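PDB 4MBU: similar to N-acetyltransferase from Staphylococcus aureus subsp. aureus, which probably transfers an acetyl group from acetyl-coenzyme A to an amine, as other Gcn5-related N-acetyltransferases do. Local coordinates for residues A68-F73 with K113-L118; I83-Y88 with F136-A141. All coordinates share one frame; numbering follows the deposited sequence.

Both contacts reach the same mixed beta sheet of the acetyltransferase domain, with centres about 10 Å apart. Along the chain their segments alternate: 68-73, 83-88, 113-118, then 136-141. Strands 63-72 and 82-89 are antiparallel neighbours, and 82-89 runs parallel to 117-123 on its other side. The backbone bonds Gly71 O to Glu84 N and Thr69 O to Ser86 N join the two contacts directly. Interaction 1 packs the connection between helix 98-112 and strand 117-123 against strand 63-72. Interaction 2 packs the connection between helix 127-135 and strand 139-150 against strand 82-89. Together they tie two helix-to-strand connections to the middle of the sheet. Both also touch a second subunit.

Interaction 1 (A68-F73 with K113-L118); sequences ATFGSF and KGYRTL
Phe70 carries most of this contact and meets Tyr115 and Lys113 with the far end of its ring. Its CE2 lies 3.8 Å from Tyr115 CE2, and Phe70 CZ is 4.0 Å from that same tyrosine carbon. The two ring centroids are 5.6 Å apart and the planes are steeply inclined, at 77°. The rings meet obliquely, with Tyr115 CE2 against CE2 and CZ of Phe70. Phe70 has its CG between the backbone N and the carbonyl carbon (chi1 68°), and its ring projects from strand 63-72 toward the loop at 113-116, just ahead of strand 117-123. Leu118 closes in more loosely from that strand, its CD1 4.7 Å from Phe70 CB. Lys113 adds a thin aliphatic contact, with CD near the plane of the Phe70 ring and 4.1 Å from Phe70 CZ. No hydrogen bond crosses between the segments; the contact is apolar. Ile83 touches both rings, and Leu106 of helix 98-112 packs on Phe70. Phe70 is buried, Tyr115 is partly exposed and Lys113 lies at the surface. Gly114, with positive phi, leaves helix 98-112 through a Schellman motif and brings the chain round to strand 117-123. This is packing at the helix-to-strand turn of a beta-alpha-beta crossover, which runs from strand 82-89 through helix 98-112 to the parallel strand 117-123 in the GNAT fold.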
loop_
_atom_site.group_PDB
_atom_site.type_symbol
_atom_site.label_atom_id
_atom_site.label_comp_id
_atom_site.label_asym_id
_atom_site.label_seq_id
_atom_site.Cartn_x
_atom_site.Cartn_y
_atom_site.Cartn_z
ATOM N N ALA A 68 19.032 14.234 8.902
ATOM C CA ALA A 68 18.624 13.583 7.657
ATOM C C ALA A 68 19.777 13.490 6.681
ATOM O O ALA A 68 20.631 14.376 6.619
ATOM C CB ALA A 68 17.474 14.329 7.016
ATOM N N THR A 69 19.794 12.418 5.900
ATOM C CA THR A 69 20.869 12.247 4.947
ATOM C C THR A 69 20.419 11.423 3.744
ATOM O O THR A 69 19.356 10.798 3.772
ATOM C CB THR A 69 22.109 11.594 5.625
ATOM O OG1 THR A 69 23.204 11.561 4.701
ATOM C CG2 THR A 69 21.797 10.171 6.080
ATOM N N PHE A 70 21.205 11.448 2.670
ATOM C CA PHE A 70 21.004 10.448 1.622
ATOM C C PHE A 70 22.313 9.828 1.153
ATOM O O PHE A 70 23.395 10.349 1.443
ATOM C CB PHE A 70 20.105 10.940 0.468
ATOM C CG PHE A 70 20.701 12.045 -0.395
ATOM C CD1 PHE A 70 20.048 13.262 -0.520
ATOM C CD2 PHE A 70 21.869 11.844 -1.127
ATOM C CE1 PHE A 70 20.561 14.264 -1.339
ATOM C CE2 PHE A 70 22.396 12.855 -1.932
ATOM C CZ PHE A 70 21.739 14.059 -2.040
ATOM N N GLY A 71 22.211 8.702 0.452
ATOM C CA GLY A 71 23.388 8.014 -0.047
ATOM C C GLY A 71 22.985 6.941 -1.036
ATOM O O GLY A 71 21.907 7.012 -1.624
ATOM N N SER A 72 23.837 5.936 -1.201
ATOM C CA SER A 72 23.625 4.909 -2.219
ATOM C C SER A 72 22.405 4.050 -1.895
ATOM O O SER A 72 22.146 3.761 -0.732
ATOM C CB SER A 72 24.876 4.031 -2.337
ATOM O OG SER A 72 24.590 2.796 -2.959
ATOM N N PHE A 73 21.649 3.656 -2.921
ATOM C CA PHE A 73 20.518 2.754 -2.711
ATOM C C PHE A 73 20.960 1.290 -2.829
ATOM O O PHE A 73 20.769 0.502 -1.900
ATOM C CB PHE A 73 19.373 3.067 -3.677
ATOM C CG PHE A 73 18.333 1.980 -3.748
ATOM C CD1 PHE A 73 17.664 1.558 -2.602
ATOM C CD2 PHE A 73 18.027 1.379 -4.959
ATOM C CE1 PHE A 73 16.714 0.543 -2.668
ATOM C CE2 PHE A 73 17.076 0.377 -5.038
ATOM C CZ PHE A 73 16.419 -0.045 -3.888
ATOM N N LYS A 113 21.855 18.122 -7.254
ATOM C CA LYS A 113 22.966 17.240 -7.596
ATOM C C LYS A 113 22.645 16.320 -8.783
ATOM O O LYS A 113 23.441 15.456 -9.129
ATOM C CB LYS A 113 23.409 16.437 -6.370
ATOM C CG LYS A 113 23.997 17.301 -5.255
ATOM C CD LYS A 113 24.380 16.466 -4.033
ATOM C CE LYS A 113 25.829 16.714 -3.619
ATOM N NZ LYS A 113 26.116 18.171 -3.450
ATOM N N GLY A 114 21.478 16.502 -9.396
ATOM C CA GLY A 114 21.159 15.809 -10.633
ATOM C C GLY A 114 20.738 14.349 -10.531
ATOM O O GLY A 114 20.802 13.614 -11.519
ATOM N N TYR A 115 20.312 13.907 -9.351
ATOM C CA TYR A 115 19.826 12.539 -9.230
ATOM C C TYR A 115 18.479 12.412 -9.935
ATOM O O TYR A 115 17.821 13.417 -10.220
ATOM C CB TYR A 115 19.759 12.110 -7.757
ATOM C CG TYR A 115 21.138 12.010 -7.126
ATOM C CD1 TYR A 115 21.966 10.937 -7.410
ATOM C CD2 TYR A 115 21.614 13.000 -6.264
ATOM C CE1 TYR A 115 23.224 10.833 -6.848
ATOM C CE2 TYR A 115 22.883 12.905 -5.690
ATOM C CZ TYR A 115 23.676 11.818 -5.994
ATOM O OH TYR A 115 24.929 11.691 -5.444
ATOM N N ARG A 116 18.076 11.182 -10.237
ATOM C CA ARG A 116 16.821 10.943 -10.946
ATOM C C ARG A 116 15.750 10.427 -10.004
ATOM O O ARG A 116 14.576 10.798 -10.113
ATOM C CB ARG A 116 17.027 9.920 -12.071
ATOM C CG ARG A 116 15.709 9.503 -12.777
ATOM C CD ARG A 116 15.062 10.703 -13.465
ATOM N NE ARG A 116 13.686 10.468 -13.908
ATOM C CZ ARG A 116 13.351 9.969 -15.099
ATOM N NH1 ARG A 116 14.293 9.618 -15.970
ATOM N NH2 ARG A 116 12.068 9.806 -15.416
ATOM N N THR A 117 16.163 9.560 -9.081
ATOM C CA THR A 117 15.215 8.782 -8.288
ATOM C C THR A 117 15.601 8.764 -6.815
ATOM O O THR A 117 16.730 8.382 -6.456
ATOM C CB THR A 117 15.117 7.337 -8.826
ATOM O OG1 THR A 117 14.680 7.379 -10.194
ATOM C CG2 THR A 117 14.136 6.507 -7.998
ATOM N N LEU A 118 14.665 9.195 -5.967
ATOM C CA LEU A 118 14.874 9.187 -4.516
ATOM C C LEU A 118 14.009 8.098 -3.878
ATOM O O LEU A 118 12.787 8.062 -4.075
ATOM C CB LEU A 118 14.561 10.569 -3.920
ATOM C CG LEU A 118 14.736 10.810 -2.411
ATOM C CD1 LEU A 118 16.166 10.522 -2.009
ATOM C CD2 LEU A 118 14.377 12.246 -2.056
#

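Interaction 2 (I83-Y88 with F136-A141); sequences IEHSIY and FNFKHA
His85 and Phe138 meet ring to ring and make the whole contact between these segments. His85 CE1 touches two neighbouring carbons of the phenylalanine, with Phe138 CE2 and Phe138 CZ both 3.6 Å away. Phe138 CE2 lies near the plane of the imidazole, at its edge. The planes are inclined at 57° and the centroids are 5.5 Å apart, so the pair is oblique. The side chains come from opposite directions and span a wide gap between backbones: the CA atoms of His85 and Phe138 are 12.3 Å apart. Phe138 has its CG anti to the carbonyl carbon (chi1 -79°), and its ring extends toward strand 82-89.

This part is tight and buried. Leu118 touches both rings, and Tyr160 and Leu162 of strand 153-163 pack on Phe138. The other side is more open. Asn137, the positive-phi residue of the Schellman motif that ends helix 127-135, is exposed. Lys139 and His140 are partly exposed and face a third subunit. There Lys139 NZ bonds to Asn137 OD1 of that subunit, and His140 ND1 of each subunit binds cadmium.

No hydrogen bond links the two segments. His85 NE2 instead bonds to His133 NE2, and the Phe138 ring meets His133 edge-to-face. The imidazole thus offers a carbon to the phenylalanine and a nitrogen to another histidine. A bond between two imidazole nitrogens needs one as donor and the other as acceptor. This pairing fixes the turn of the His85 ring, which puts CE1 against Phe138.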
loop_
_atom_site.group_PDB
_atom_site.type_symbol
_atom_site.label_atom_id
_atom_site.label_comp_id
_atom_site.label_asym_id
_atom_site.label_seq_id
_atom_site.Cartn_x
_atom_site.Cartn_y
_atom_site.Cartn_z
ATOM N N ILE A 83 19.302 7.509 -5.257
ATOM C CA ILE A 83 19.760 7.643 -3.877
ATOM C C ILE A 83 18.660 7.204 -2.921
ATOM O O ILE A 83 17.483 7.274 -3.251
ATOM C CB ILE A 83 20.155 9.110 -3.550
ATOM C CG1 ILE A 83 19.180 10.066 -4.228
ATOM C CG2 ILE A 83 21.595 9.410 -4.007
ATOM C CD1 ILE A 83 19.316 11.507 -3.776
ATOM N N GLU A 84 19.040 6.751 -1.734
ATOM C CA GLU A 84 18.066 6.447 -0.699
ATOM C C GLU A 84 18.311 7.394 0.454
ATOM O O GLU A 84 19.471 7.629 0.845
ATOM C CB GLU A 84 18.207 5.005 -0.217
ATOM C CG GLU A 84 17.343 4.695 1.012
ATOM C CD GLU A 84 17.351 3.219 1.380
ATOM O OE1 GLU A 84 17.950 2.414 0.626
ATOM O OE2 GLU A 84 16.747 2.856 2.420
ATOM N N HIS A 85 17.233 7.945 1.001
ATOM C CA HIS A 85 17.387 8.872 2.123
ATOM C C HIS A 85 16.856 8.310 3.426
ATOM O O HIS A 85 16.096 7.338 3.442
ATOM C CB HIS A 85 16.675 10.192 1.847
ATOM C CG HIS A 85 15.188 10.072 1.841
ATOM N ND1 HIS A 85 14.489 9.550 0.777
ATOM C CD2 HIS A 85 14.265 10.404 2.775
ATOM C CE1 HIS A 85 13.196 9.567 1.053
ATOM N NE2 HIS A 85 13.036 10.083 2.256
ATOM N N SER A 86 17.259 8.943 4.523
ATOM C CA SER A 86 16.691 8.640 5.830
ATOM C C SER A 86 16.578 9.900 6.677
ATOM O O SER A 86 17.379 10.841 6.547
ATOM C CB SER A 86 17.482 7.537 6.545
ATOM O OG SER A 86 18.869 7.694 6.375
ATOM N N ILE A 87 15.551 9.919 7.520
ATOM C CA ILE A 87 15.228 11.066 8.356
ATOM C C ILE A 87 14.915 10.565 9.759
ATOM O O ILE A 87 14.170 9.603 9.924
ATOM C CB ILE A 87 13.982 11.803 7.841
ATOM C CG1 ILE A 87 14.198 12.349 6.427
ATOM C CG2 ILE A 87 13.580 12.942 8.788
ATOM C CD1 ILE A 87 12.889 12.760 5.759
ATOM N N TYR A 88 15.480 11.223 10.766
ATOM C CA TYR A 88 15.225 10.867 12.157
ATOM C C TYR A 88 14.918 12.120 12.961
ATOM O O TYR A 88 15.646 13.107 12.889
ATOM C CB TYR A 88 16.433 10.144 12.745
ATOM C CG TYR A 88 16.817 8.896 11.993
ATOM C CD1 TYR A 88 16.183 7.694 12.248
ATOM C CD2 TYR A 88 17.807 8.925 11.024
ATOM C CE1 TYR A 88 16.524 6.559 11.577
ATOM C CE2 TYR A 88 18.160 7.791 10.341
ATOM C CZ TYR A 88 17.507 6.610 10.625
ATOM O OH TYR A 88 17.830 5.462 9.956
ATOM N N PHE A 136 4.645 14.454 -0.176
ATOM C CA PHE A 136 5.651 14.958 -1.115
ATOM C C PHE A 136 5.641 14.187 -2.435
ATOM O O PHE A 136 6.616 14.222 -3.188
ATOM C CB PHE A 136 7.045 14.908 -0.478
ATOM C CG PHE A 136 7.302 16.029 0.493
ATOM C CD1 PHE A 136 7.943 17.185 0.077
ATOM C CD2 PHE A 136 6.877 15.940 1.808
ATOM C CE1 PHE A 136 8.169 18.223 0.963
ATOM C CE2 PHE A 136 7.103 16.974 2.693
ATOM C CZ PHE A 136 7.751 18.115 2.270
ATOM N N ASN A 137 4.544 13.477 -2.693
ATOM C CA ASN A 137 4.336 12.791 -3.968
ATOM C C ASN A 137 5.280 11.609 -4.259
ATOM O O ASN A 137 5.565 11.298 -5.422
ATOM C CB ASN A 137 4.331 13.812 -5.111
ATOM C CG ASN A 137 3.263 14.883 -4.921
ATOM O OD1 ASN A 137 2.102 14.573 -4.620
ATOM N ND2 ASN A 137 3.656 16.150 -5.076
ATOM N N PHE A 138 5.763 10.958 -3.202
ATOM C CA PHE A 138 6.393 9.648 -3.352
ATOM C C PHE A 138 5.292 8.649 -3.696
ATOM O O PHE A 138 4.178 8.770 -3.181
ATOM C CB PHE A 138 7.070 9.226 -2.046
ATOM C CG PHE A 138 8.408 9.868 -1.812
ATOM C CD1 PHE A 138 8.509 11.233 -1.555
ATOM C CD2 PHE A 138 9.570 9.100 -1.812
ATOM C CE1 PHE A 138 9.746 11.815 -1.323
ATOM C CE2 PHE A 138 10.808 9.678 -1.578
ATOM C CZ PHE A 138 10.899 11.036 -1.339
ATOM N N LYS A 139 5.586 7.689 -4.575
ATOM C CA LYS A 139 4.651 6.601 -4.895
ATOM C C LYS A 139 5.080 5.302 -4.218
ATOM O O LYS A 139 6.261 4.933 -4.245
ATOM C CB LYS A 139 4.629 6.335 -6.409
ATOM C CG LYS A 139 4.492 7.575 -7.273
ATOM C CD LYS A 139 3.186 8.260 -6.995
ATOM C CE LYS A 139 2.899 9.335 -8.028
ATOM N NZ LYS A 139 1.652 10.060 -7.643
ATOM N N HIS A 140 4.129 4.581 -3.636
ATOM C CA HIS A 140 4.443 3.265 -3.084
ATOM C C HIS A 140 4.812 2.336 -4.239
ATOM O O HIS A 140 3.988 2.062 -5.125
ATOM C CB HIS A 140 3.260 2.706 -2.308
ATOM C CG HIS A 140 3.569 1.461 -1.540
ATOM N ND1 HIS A 140 2.598 0.662 -0.987
ATOM C CD2 HIS A 140 4.757 0.877 -1.240
ATOM C CE1 HIS A 140 3.158 -0.368 -0.383
ATOM N NE2 HIS A 140 4.463 -0.267 -0.516
ATOM N N ALA A 141 6.055 1.863 -4.236
ATOM C CA ALA A 141 6.578 1.076 -5.355
ATOM C C ALA A 141 6.536 -0.412 -5.054
ATOM O O ALA A 141 6.638 -1.236 -5.963
ATOM C CB ALA A 141 8.005 1.511 -5.702
#